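Local coordinates for haloacid dehalogenase-like hydrolase (Klebsiella pneumoniae subsp. pneumoniae, PDB 3PGV), which probably acts as a magnesium-dependent phosphatase of the Cof branch of the haloacid dehalogenase superfamily, here crystallised with a calcium ion in its metal site, at residues A[38-41]-A[42-45]; A[68-71]-A[72-76]; A[89-92]-A[93-97]; A[123-127]-A[128-132]. All blocks are in the same frame, centred on the assembly; numbering follows the deposited sequence.

Contact 1: A[38-41]-A[42-45]; sequences FLTP and YAKE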
loop_
_atom_site.group_PDB
_atom_site.type_symbol
_atom_site.label_atom_id
_atom_site.label_comp_id
_atom_site.label_asym_id
_atom_site.label_seq_id
_atom_site.Cartn_x
_atom_site.Cartn_y
_atom_site.Cartn_z
ATOM N N PHE A 38 5.756 -14.728 -0.015
ATOM C CA PHE A 38 6.116 -15.223 -1.336
ATOM C C PHE A 38 4.943 -15.261 -2.261
ATOM O O PHE A 38 3.799 -15.443 -1.821
ATOM C CB PHE A 38 6.749 -16.632 -1.255
ATOM C CG PHE A 38 7.964 -16.736 -0.373
ATOM C CD1 PHE A 38 9.104 -15.977 -0.635
ATOM C CD2 PHE A 38 8.008 -17.651 0.671
ATOM C CE1 PHE A 38 10.232 -16.069 0.189
ATOM C CE2 PHE A 38 9.147 -17.763 1.479
ATOM C CZ PHE A 38 10.256 -16.976 1.228
ATOM N N LEU A 39 5.223 -15.175 -3.566
ATOM C CA LEU A 39 4.232 -15.395 -4.591
ATOM C C LEU A 39 4.313 -16.873 -4.986
ATOM O O LEU A 39 5.356 -17.322 -5.472
ATOM C CB LEU A 39 4.519 -14.488 -5.809
ATOM C CG LEU A 39 3.417 -14.386 -6.851
ATOM C CD1 LEU A 39 2.177 -13.753 -6.273
ATOM C CD2 LEU A 39 3.880 -13.578 -8.030
ATOM N N THR A 40 3.283 -17.657 -4.637
ATOM C CA THR A 40 3.298 -19.096 -4.889
ATOM C C THR A 40 3.247 -19.398 -6.383
ATOM O O THR A 40 2.628 -18.648 -7.144
ATOM C CB THR A 40 2.131 -19.794 -4.160
ATOM O OG1 THR A 40 0.900 -19.348 -4.721
ATOM C CG2 THR A 40 2.157 -19.572 -2.642
ATOM N N PRO A 41 3.780 -20.565 -6.813
ATOM C CA PRO A 41 3.637 -20.952 -8.228
ATOM C C PRO A 41 2.164 -20.999 -8.678
ATOM O O PRO A 41 1.859 -20.668 -9.837
ATOM C CB PRO A 41 4.291 -22.339 -8.277
ATOM C CG PRO A 41 5.235 -22.349 -7.122
ATOM C CD PRO A 41 4.541 -21.575 -6.050
ATOM N N TYR A 42 1.240 -21.355 -7.741
ATOM C CA TYR A 42 -0.200 -21.380 -8.015
ATOM C C TYR A 42 -0.700 -19.984 -8.334
ATOM O O TYR A 42 -1.498 -19.811 -9.260
ATOM C CB TYR A 42 -0.979 -21.965 -6.808
ATOM C CG TYR A 42 -2.480 -22.024 -7.028
ATOM C CD1 TYR A 42 -3.294 -20.944 -6.708
ATOM C CD2 TYR A 42 -3.080 -23.155 -7.570
ATOM C CE1 TYR A 42 -4.666 -20.977 -6.944
ATOM C CE2 TYR A 42 -4.454 -23.208 -7.795
ATOM C CZ TYR A 42 -5.245 -22.121 -7.470
ATOM O OH TYR A 42 -6.598 -22.180 -7.671
ATOM N N ALA A 43 -0.236 -18.979 -7.565
ATOM C CA ALA A 43 -0.641 -17.605 -7.784
ATOM C C ALA A 43 -0.036 -17.075 -9.077
ATOM O O ALA A 43 -0.762 -16.508 -9.888
ATOM C CB ALA A 43 -0.233 -16.733 -6.595
ATOM N N LYS A 44 1.276 -17.374 -9.342
ATOM C CA LYS A 44 1.935 -16.975 -10.615
ATOM C C LYS A 44 1.178 -17.524 -11.803
ATOM O O LYS A 44 0.961 -16.806 -12.768
ATOM C CB LYS A 44 3.398 -17.458 -10.667
ATOM C CG LYS A 44 4.327 -16.723 -9.725
ATOM C CD LYS A 44 5.660 -17.437 -9.606
ATOM C CE LYS A 44 6.532 -16.847 -8.530
ATOM N NZ LYS A 44 7.609 -17.788 -8.127
ATOM N N GLU A 45 0.752 -18.796 -11.728
ATOM C CA GLU A 45 0.019 -19.451 -12.804
ATOM C C GLU A 45 -1.360 -18.823 -13.007
ATOM O O GLU A 45 -1.798 -18.669 -14.151
ATOM C CB GLU A 45 -0.082 -20.974 -12.550
ATOM C CG GLU A 45 -0.709 -21.774 -13.698
ATOM C CD GLU A 45 0.009 -21.711 -15.045
ATOM O OE1 GLU A 45 1.153 -21.201 -15.097
ATOM O OE2 GLU A 45 -0.568 -22.202 -16.043
#
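T40 closes the first turn of the helix that follows it. Its hydroxyl OG1 accepts a hydrogen bond from the backbone N of A43, three residues on, at 3.1 Å, while its carbonyl takes the next amide: K44 N lies 2.9 Å from T40 O. E45 N makes the equivalent bond to P41 O, also 2.9 Å. T40 can cap because OG1 sits between its own backbone N and carbonyl carbon (chi1 66°), which swings the oxygen toward the amide of A43 and also lays it 3.4 Å from A43 CB. The same hydroxyl is hydrogen-bonded to D273, so the cap is tied to the chain just ahead of the C-terminal helix 274-283.

This is a classical N-cap: T40 stands right before helix 41-51, and P41, which has no N-H to offer, fills the first helical position, where none is needed.

The apolar contacts lie to one side of the cap. L39 reaches along the helix start with its two methyls divided, CD1 3.8 Å from A43 CB and CD2 3.6 Å from K44 CG. K44 runs out extended beyond CG, and its aliphatic chain passes across L39 at a slant. Apart from these apolar touches, the same chain packs against the backbone ahead of the cap, with K44 CE 3.3 Å from L39 O. On another side of the helix, Y42 packs on P276 and makes cation-pi contacts with R277 and R280.

Contact 2: A[68-71]-A[72-76]; sequences VGQI and RDNLG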
loop_
_atom_site.group_PDB
_atom_site.type_symbol
_atom_site.label_atom_id
_atom_site.label_comp_id
_atom_site.label_asym_id
_atom_site.label_seq_id
_atom_site.Cartn_x
_atom_site.Cartn_y
_atom_site.Cartn_z
ATOM N N VAL A 68 9.745 -3.580 -3.862
ATOM C CA VAL A 68 8.889 -4.565 -4.557
ATOM C C VAL A 68 9.586 -5.139 -5.790
ATOM O O VAL A 68 8.952 -5.825 -6.595
ATOM C CB VAL A 68 7.457 -4.033 -4.893
ATOM C CG1 VAL A 68 6.675 -3.748 -3.635
ATOM C CG2 VAL A 68 7.511 -2.809 -5.787
ATOM N N GLY A 69 10.888 -4.864 -5.913
ATOM C CA GLY A 69 11.707 -5.309 -7.036
ATOM C C GLY A 69 11.669 -6.802 -7.280
ATOM O O GLY A 69 11.422 -7.240 -8.407
ATOM N N GLN A 70 11.893 -7.599 -6.225
ATOM C CA GLN A 70 11.900 -9.052 -6.363
ATOM C C GLN A 70 10.495 -9.591 -6.688
ATOM O O GLN A 70 10.369 -10.537 -7.470
ATOM C CB GLN A 70 12.488 -9.729 -5.112
ATOM C CG GLN A 70 12.937 -11.168 -5.373
ATOM C CD GLN A 70 13.346 -11.912 -4.117
ATOM O OE1 GLN A 70 13.230 -11.413 -2.987
ATOM N NE2 GLN A 70 13.779 -13.150 -4.292
ATOM N N ILE A 71 9.439 -8.959 -6.129
ATOM C CA ILE A 71 8.062 -9.349 -6.421
ATOM C C ILE A 71 7.727 -9.106 -7.892
ATOM O O ILE A 71 7.256 -10.028 -8.566
ATOM C CB ILE A 71 7.053 -8.670 -5.460
ATOM C CG1 ILE A 71 7.222 -9.227 -4.017
ATOM C CG2 ILE A 71 5.603 -8.859 -5.963
ATOM C CD1 ILE A 71 6.595 -8.450 -3.006
ATOM N N ARG A 72 8.010 -7.866 -8.405
ATOM C CA ARG A 72 7.734 -7.567 -9.802
ATOM C C ARG A 72 8.544 -8.427 -10.783
ATOM O O ARG A 72 7.998 -8.835 -11.806
ATOM C CB ARG A 72 7.799 -6.047 -10.119
ATOM C CG ARG A 72 8.979 -5.305 -9.504
ATOM C CD ARG A 72 8.739 -3.795 -9.487
ATOM N NE ARG A 72 9.762 -3.077 -8.721
ATOM C CZ ARG A 72 10.904 -2.631 -9.241
ATOM N NH1 ARG A 72 11.171 -2.817 -10.533
ATOM N NH2 ARG A 72 11.784 -1.984 -8.479
ATOM N N ASP A 73 9.787 -8.809 -10.423
ATOM C CA ASP A 73 10.617 -9.705 -11.250
ATOM C C ASP A 73 10.052 -11.147 -11.281
ATOM O O ASP A 73 10.421 -11.932 -12.153
ATOM C CB ASP A 73 12.085 -9.722 -10.738
ATOM C CG ASP A 73 12.852 -8.412 -10.926
ATOM O OD1 ASP A 73 12.420 -7.579 -11.773
ATOM O OD2 ASP A 73 13.910 -8.245 -10.272
ATOM N N ASN A 74 9.161 -11.487 -10.329
ATOM C CA ASN A 74 8.594 -12.831 -10.240
ATOM C C ASN A 74 7.101 -12.919 -10.615
ATOM O O ASN A 74 6.559 -14.022 -10.658
ATOM C CB ASN A 74 8.845 -13.430 -8.855
ATOM C CG ASN A 74 10.280 -13.824 -8.628
ATOM O OD1 ASN A 74 10.879 -14.578 -9.407
ATOM N ND2 ASN A 74 10.846 -13.367 -7.537
ATOM N N LEU A 75 6.441 -11.770 -10.906
ATOM C CA LEU A 75 5.021 -11.782 -11.293
ATOM C C LEU A 75 4.789 -12.611 -12.564
ATOM O O LEU A 75 3.839 -13.404 -12.627
ATOM C CB LEU A 75 4.488 -10.362 -11.490
ATOM C CG LEU A 75 4.386 -9.490 -10.238
ATOM C CD1 LEU A 75 4.098 -8.059 -10.610
ATOM C CD2 LEU A 75 3.322 -10.024 -9.265
ATOM N N GLY A 76 5.669 -12.431 -13.555
ATOM C CA GLY A 76 5.575 -13.138 -14.826
ATOM C C GLY A 76 4.678 -12.446 -15.828
ATOM O O GLY A 76 4.549 -12.903 -16.971
#
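R72 folds back over the start of its own helix and meets V68 and G69. Its N donates to V68 O at 2.9 Å, and one residue further D73 N reaches G69 O at 3.0 Å. N74 N donates to I71 O, three residues back, at 3.0 Å. The side chain of N74 adds a weak bond, ND2 to Q70 O, 2.9 Å long but with a poor N-H...O angle of 116°; the amide of N74 lies beside Q70, with the two amide planes turned 52° apart.

The helix, 69-75, is the connection of a beta-alpha-beta unit between strands 56-60 and 80-83 of the Rossmann-like HAD core. V68 occupies its N-cap position, and G76, with positive phi, is where the chain leaves it.

The arginine side chain packs flat on the helix start, in the conformer modelled here, one of two. R72 CG lies between its backbone N and carbonyl carbon (chi1 44°), which turns the chain toward the N-terminus, and from CG to NE it runs extended. One face of the guanidinium therefore comes over G69 CA, 3.4 Å from R72 NE. V68 CG2 meets the same group at its edge, 3.7 Å from R72 NE. In this conformer Y65 holds the far end, accepting from NH2 through its carbonyl and offering its ring in a cation-pi contact. The apolar pair lies farther along, where I71 CG2 and L75 CD2 approach obliquely at 4.2 Å, a looser touch.

Contact 3: A[89-92]-A[93-97]; sequences VHDS and DGQQI. With EDO (1,2-ethanediol), chain K.
H90 and Q96 face each other as a non-hydrogen-bonded antiparallel pair in the beta hairpin of strands 88-90 and 96-99, at one margin of the core sheet. The packing is close here: Q96 CA sits over one face of the imidazole, 4.0 Å from its centroid in a CH-pi contact, and G94 O comes to the ring edge near its plane. The stacked ring of Y65 gives H90 a further aromatic neighbour. V89 O receives I97 N beyond this pair, and V89 CG1 rests against I97 CB.

The turn from D91 to G94 is type I, with G94 N bonded to D91 O and G94 itself at positive phi; D91 N closes it to Q95 O at 3.0 Å. At S92 the grip is slack: its N has a weak 3.4 Å bond to O1 of an ethanediol, probably from the crystallisation liquor. D93, more exposed, pairs with R78.

One carboxylate, that of D91, makes three further bonds, swung in under the turn by chi1 at 63°. OD1 takes D93 N (2.9 Å) and Q95 N (3.0 Å) from opposite faces of its plane, while OD2 uses its syn lone pair for Q95 NE2, 2.8 Å away in the conformer given, one of two, and close to the amide plane.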
loop_
_atom_site.group_PDB
_atom_site.type_symbol
_atom_site.label_atom_id
_atom_site.label_comp_id
_atom_site.label_asym_id
_atom_site.label_seq_id
_atom_site.Cartn_x
_atom_site.Cartn_y
_atom_site.Cartn_z
ATOM N N VAL A 89 2.968 5.646 -8.975
ATOM C CA VAL A 89 2.546 4.626 -9.928
ATOM C C VAL A 89 3.653 4.437 -10.967
ATOM O O VAL A 89 4.223 5.420 -11.450
ATOM C CB VAL A 89 1.163 4.924 -10.588
ATOM C CG1 VAL A 89 0.985 4.132 -11.880
ATOM C CG2 VAL A 89 0.025 4.633 -9.626
ATOM N N HIS A 90 4.013 3.180 -11.242
ATOM C CA HIS A 90 4.979 2.847 -12.275
ATOM C C HIS A 90 4.330 1.937 -13.273
ATOM O O HIS A 90 3.490 1.125 -12.899
ATOM C CB HIS A 90 6.201 2.151 -11.672
ATOM C CG HIS A 90 7.115 3.057 -10.911
ATOM N ND1 HIS A 90 6.778 3.529 -9.656
ATOM C CD2 HIS A 90 8.389 3.430 -11.190
ATOM C CE1 HIS A 90 7.828 4.219 -9.233
ATOM N NE2 HIS A 90 8.823 4.189 -10.121
ATOM N N ASP A 91 4.714 2.043 -14.542
ATOM C CA ASP A 91 4.235 1.105 -15.548
ATOM C C ASP A 91 5.106 -0.161 -15.519
ATOM O O ASP A 91 6.055 -0.232 -14.731
ATOM C CB ASP A 91 4.205 1.752 -16.963
ATOM C CG ASP A 91 5.561 2.188 -17.519
ATOM O OD1 ASP A 91 6.602 1.737 -16.981
ATOM O OD2 ASP A 91 5.577 2.902 -18.547
ATOM N N SER A 92 4.808 -1.144 -16.392
ATOM C CA SER A 92 5.552 -2.412 -16.440
ATOM C C SER A 92 7.043 -2.248 -16.800
ATOM O O SER A 92 7.825 -3.161 -16.553
ATOM C CB SER A 92 4.881 -3.391 -17.389
ATOM O OG SER A 92 4.636 -2.795 -18.650
ATOM N N ASP A 93 7.440 -1.068 -17.327
ATOM C CA ASP A 93 8.833 -0.798 -17.708
ATOM C C ASP A 93 9.627 -0.039 -16.643
ATOM O O ASP A 93 10.795 0.326 -16.878
ATOM C CB ASP A 93 8.893 -0.075 -19.063
ATOM C CG ASP A 93 8.465 -0.959 -20.209
ATOM O OD1 ASP A 93 9.005 -2.092 -20.322
ATOM O OD2 ASP A 93 7.545 -0.552 -20.965
ATOM N N GLY A 94 9.004 0.182 -15.481
ATOM C CA GLY A 94 9.651 0.862 -14.367
ATOM C C GLY A 94 9.612 2.371 -14.473
ATOM O O GLY A 94 10.267 3.069 -13.688
ATOM N N GLN A 95 8.844 2.893 -15.443
ATOM C CA GLN A 95 8.714 4.333 -15.643
ATOM C C GLN A 95 7.685 4.897 -14.659
ATOM O O GLN A 95 6.579 4.349 -14.543
ATOM C CB GLN A 95 8.327 4.647 -17.108
ATOM C CG GLN A 95 9.327 4.058 -18.142
ATOM C CD GLN A 95 8.924 4.291 -19.590
ATOM O OE1 GLN A 95 9.759 4.596 -20.443
ATOM N NE2 GLN A 95 7.653 4.091 -19.910
ATOM N N GLN A 96 8.081 5.920 -13.876
ATOM C CA GLN A 96 7.213 6.536 -12.893
ATOM C C GLN A 96 6.180 7.399 -13.607
ATOM O O GLN A 96 6.543 8.398 -14.229
ATOM C CB GLN A 96 8.034 7.385 -11.914
ATOM C CG GLN A 96 7.199 7.966 -10.776
ATOM C CD GLN A 96 8.022 8.867 -9.902
ATOM O OE1 GLN A 96 8.684 8.426 -8.967
ATOM N NE2 GLN A 96 8.018 10.138 -10.200
ATOM N N ILE A 97 4.896 6.985 -13.572
ATOM C CA ILE A 97 3.824 7.746 -14.219
ATOM C C ILE A 97 3.513 9.015 -13.431
ATOM O O ILE A 97 3.425 10.093 -14.019
ATOM C CB ILE A 97 2.567 6.876 -14.456
ATOM C CG1 ILE A 97 2.904 5.620 -15.333
ATOM C CG2 ILE A 97 1.416 7.718 -15.070
ATOM C CD1 ILE A 97 3.643 5.920 -16.682
HETATM C C1 EDO K . 1.180 -2.320 -17.784
HETATM O O1 EDO K . 1.730 -1.001 -17.814
HETATM C C2 EDO K . 0.784 -2.745 -19.195
HETATM O O2 EDO K . 0.496 -4.153 -19.209
#

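Contact 4: A[123-127]-A[128-132]; sequences NVYRE and DEWYM. With EDO (1,2-ethanediol), chain I.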
loop_
_atom_site.group_PDB
_atom_site.type_symbol
_atom_site.label_atom_id
_atom_site.label_comp_id
_atom_site.label_asym_id
_atom_site.label_seq_id
_atom_site.Cartn_x
_atom_site.Cartn_y
_atom_site.Cartn_z
ATOM N N ASN A 123 9.662 7.503 10.270
ATOM C CA ASN A 123 10.250 7.055 9.012
ATOM C C ASN A 123 9.758 7.910 7.874
ATOM O O ASN A 123 8.606 8.346 7.883
ATOM C CB ASN A 123 9.919 5.594 8.746
ATOM C CG ASN A 123 10.416 4.648 9.785
ATOM O OD1 ASN A 123 11.437 4.010 9.621
ATOM N ND2 ASN A 123 9.655 4.478 10.851
ATOM N N VAL A 124 10.623 8.150 6.882
ATOM C CA VAL A 124 10.289 9.000 5.742
ATOM C C VAL A 124 10.737 8.334 4.428
ATOM O O VAL A 124 11.883 7.887 4.324
ATOM C CB VAL A 124 10.952 10.413 5.899
ATOM C CG1 VAL A 124 10.666 11.291 4.693
ATOM C CG2 VAL A 124 10.505 11.096 7.185
ATOM N N TYR A 125 9.848 8.303 3.415
ATOM C CA TYR A 125 10.254 7.935 2.058
ATOM C C TYR A 125 10.360 9.200 1.234
ATOM O O TYR A 125 9.342 9.830 0.951
ATOM C CB TYR A 125 9.265 6.959 1.398
ATOM C CG TYR A 125 9.336 5.532 1.914
ATOM C CD1 TYR A 125 10.418 5.097 2.684
ATOM C CD2 TYR A 125 8.364 4.595 1.567
ATOM C CE1 TYR A 125 10.483 3.794 3.166
ATOM C CE2 TYR A 125 8.416 3.289 2.041
ATOM C CZ TYR A 125 9.481 2.886 2.836
ATOM O OH TYR A 125 9.535 1.584 3.300
ATOM N N ARG A 126 11.597 9.662 0.986
ATOM C CA ARG A 126 11.853 10.821 0.146
ATOM C C ARG A 126 12.439 10.342 -1.148
ATOM O O ARG A 126 13.578 9.845 -1.161
ATOM C CB ARG A 126 12.821 11.791 0.832
ATOM C CG ARG A 126 13.064 13.043 0.014
ATOM C CD ARG A 126 14.001 14.008 0.696
ATOM N NE ARG A 126 14.068 15.270 -0.033
ATOM C CZ ARG A 126 14.815 15.462 -1.115
ATOM N NH1 ARG A 126 15.577 14.486 -1.584
ATOM N NH2 ARG A 126 14.800 16.631 -1.737
ATOM N N GLU A 127 11.658 10.434 -2.247
ATOM C CA GLU A 127 12.073 9.923 -3.563
ATOM C C GLU A 127 12.511 8.456 -3.439
ATOM O O GLU A 127 11.738 7.641 -2.950
ATOM C CB GLU A 127 13.191 10.803 -4.195
ATOM C CG GLU A 127 12.838 12.290 -4.320
ATOM C CD GLU A 127 11.709 12.645 -5.277
ATOM O OE1 GLU A 127 11.040 11.722 -5.796
ATOM O OE2 GLU A 127 11.488 13.858 -5.494
ATOM N N ASP A 128 13.770 8.143 -3.784
ATOM C CA ASP A 128 14.285 6.772 -3.697
ATOM C C ASP A 128 15.029 6.500 -2.392
ATOM O O ASP A 128 15.710 5.481 -2.274
ATOM C CB ASP A 128 15.176 6.450 -4.906
ATOM C CG ASP A 128 14.402 6.167 -6.176
ATOM O OD1 ASP A 128 13.169 5.852 -6.078
ATOM O OD2 ASP A 128 15.033 6.141 -7.260
ATOM N N GLU A 129 14.872 7.376 -1.400
ATOM C CA GLU A 129 15.571 7.199 -0.123
ATOM C C GLU A 129 14.644 6.968 1.054
ATOM O O GLU A 129 13.515 7.464 1.075
ATOM C CB GLU A 129 16.511 8.372 0.162
ATOM C CG GLU A 129 17.692 8.454 -0.787
ATOM C CD GLU A 129 18.705 9.508 -0.393
ATOM O OE1 GLU A 129 18.293 10.667 -0.151
ATOM O OE2 GLU A 129 19.910 9.173 -0.312
ATOM N N TRP A 130 15.147 6.262 2.061
ATOM C CA TRP A 130 14.431 5.973 3.277
ATOM C C TRP A 130 15.162 6.597 4.439
ATOM O O TRP A 130 16.360 6.367 4.612
ATOM C CB TRP A 130 14.278 4.451 3.446
ATOM C CG TRP A 130 13.845 3.982 4.804
ATOM C CD1 TRP A 130 12.974 4.604 5.652
ATOM C CD2 TRP A 130 14.090 2.675 5.367
ATOM N NE1 TRP A 130 12.739 3.806 6.759
ATOM C CE2 TRP A 130 13.374 2.600 6.585
ATOM C CE3 TRP A 130 14.843 1.560 4.953
ATOM C CZ2 TRP A 130 13.451 1.490 7.426
ATOM C CZ3 TRP A 130 14.907 0.451 5.782
ATOM C CH2 TRP A 130 14.219 0.421 7.004
ATOM N N TYR A 131 14.472 7.501 5.168
ATOM C CA TYR A 131 15.042 8.192 6.316
ATOM C C TYR A 131 14.380 7.770 7.604
ATOM O O TYR A 131 13.203 7.419 7.614
ATOM C CB TYR A 131 14.972 9.718 6.135
ATOM C CG TYR A 131 15.959 10.242 5.118
ATOM C CD1 TYR A 131 15.619 10.333 3.764
ATOM C CD2 TYR A 131 17.249 10.610 5.495
ATOM C CE1 TYR A 131 16.530 10.807 2.819
ATOM C CE2 TYR A 131 18.179 11.052 4.556
ATOM C CZ TYR A 131 17.812 11.163 3.218
ATOM O OH TYR A 131 18.716 11.633 2.294
HETATM N N MSE A 132 15.134 7.803 8.690
HETATM C CA MSE A 132 14.668 7.407 10.010
HETATM C C MSE A 132 15.234 8.398 11.021
HETATM O O MSE A 132 16.378 8.829 10.869
HETATM C CB MSE A 132 15.171 6.004 10.313
HETATM C CG MSE A 132 14.153 5.126 10.921
HETATM SE SE MSE A 132 14.768 3.286 11.053
HETATM C CE MSE A 132 16.278 3.531 12.088
HETATM C C1 EDO I . 18.756 5.637 1.904
HETATM O O1 EDO I . 20.122 5.896 1.555
HETATM C C2 EDO I . 18.096 4.870 0.762
HETATM O O2 EDO I . 16.842 4.315 1.193
HETATM O O HOH W 1 15.931 11.548 -1.192
#
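Strands 123-126 and 129-132 run antiparallel with their axes 4.6 Å apart at closest approach, joined by a type II' turn from R126 to E129; V124 with Y131 and R126 with E129 are the hydrogen-bonded pairs, and E127, at positive phi, takes the first corner of the turn.

On the face carrying N123, Y125, W130 and M132, the indole is held from two directions. Its NE1 donates to N123 OD1 at 3.2 Å, in the carbonyl plane and on a lone pair, with the oxygen also close to the ring plane. Y125 turns its edge to the five-membered ring in an offset edge-to-face pair, planes at 85°, with CE1 3.6 Å from W130 CD1. W130 has CG anti to its backbone N (chi1 166°), which puts its face against the Y125 edge and NE1 beside N123 OD1. N123 OD1 has a second donor in R136, and N123 ND2 goes to F167 O and T169, tying the buried amide to strand 163-169.

The face of V124, R126, E129 and Y131 is part apolar, part polar. V124 CB packs on Y131 CB at 4.1 Å. Y131 OH donates to E129 OE1 at 2.7 Å, from above the carboxylate plane. A water bridges the turn, donating to R126 O and E129 OE1 and accepting from R126 NH1 at 3.0 Å. R126 also forms a salt bridge with D159, and E129 with K151. On the backbone, W130 N donates to O2 of an ethanediol, probably from the crystallisation liquor, at 2.7 Å.

This is a tight two-residue beta hairpin within the mixed sheet of the cap domain, which in Cof-type HAD phosphatases lies over the core active site.

Overall arrangement
Contacts 1, 2 and 3 belong to the HAD core and contact 4 to the cap. Contacts 1 and 2 touch directly: L39 CD2 lies 3.8 Å from L75 CD2, and K44 CE 3.5 Å from N74 O, so the start of helix 41-51 packs on the end of helix 69-75. Their centres are 11 Å apart. Contact 3 stays about 6 Å from contact 2 at nearest atoms, Y65 touching both R72 and H90. Contact 4 comes within about 5 Å of contact 3 at nearest atoms. The calcium ion, bound by D27, D29 and D233, lies about 11 Å from the side chain of I71 and about 13 Å from that of Y125; a bound HEPES buffer molecule lies about 8 Å from each.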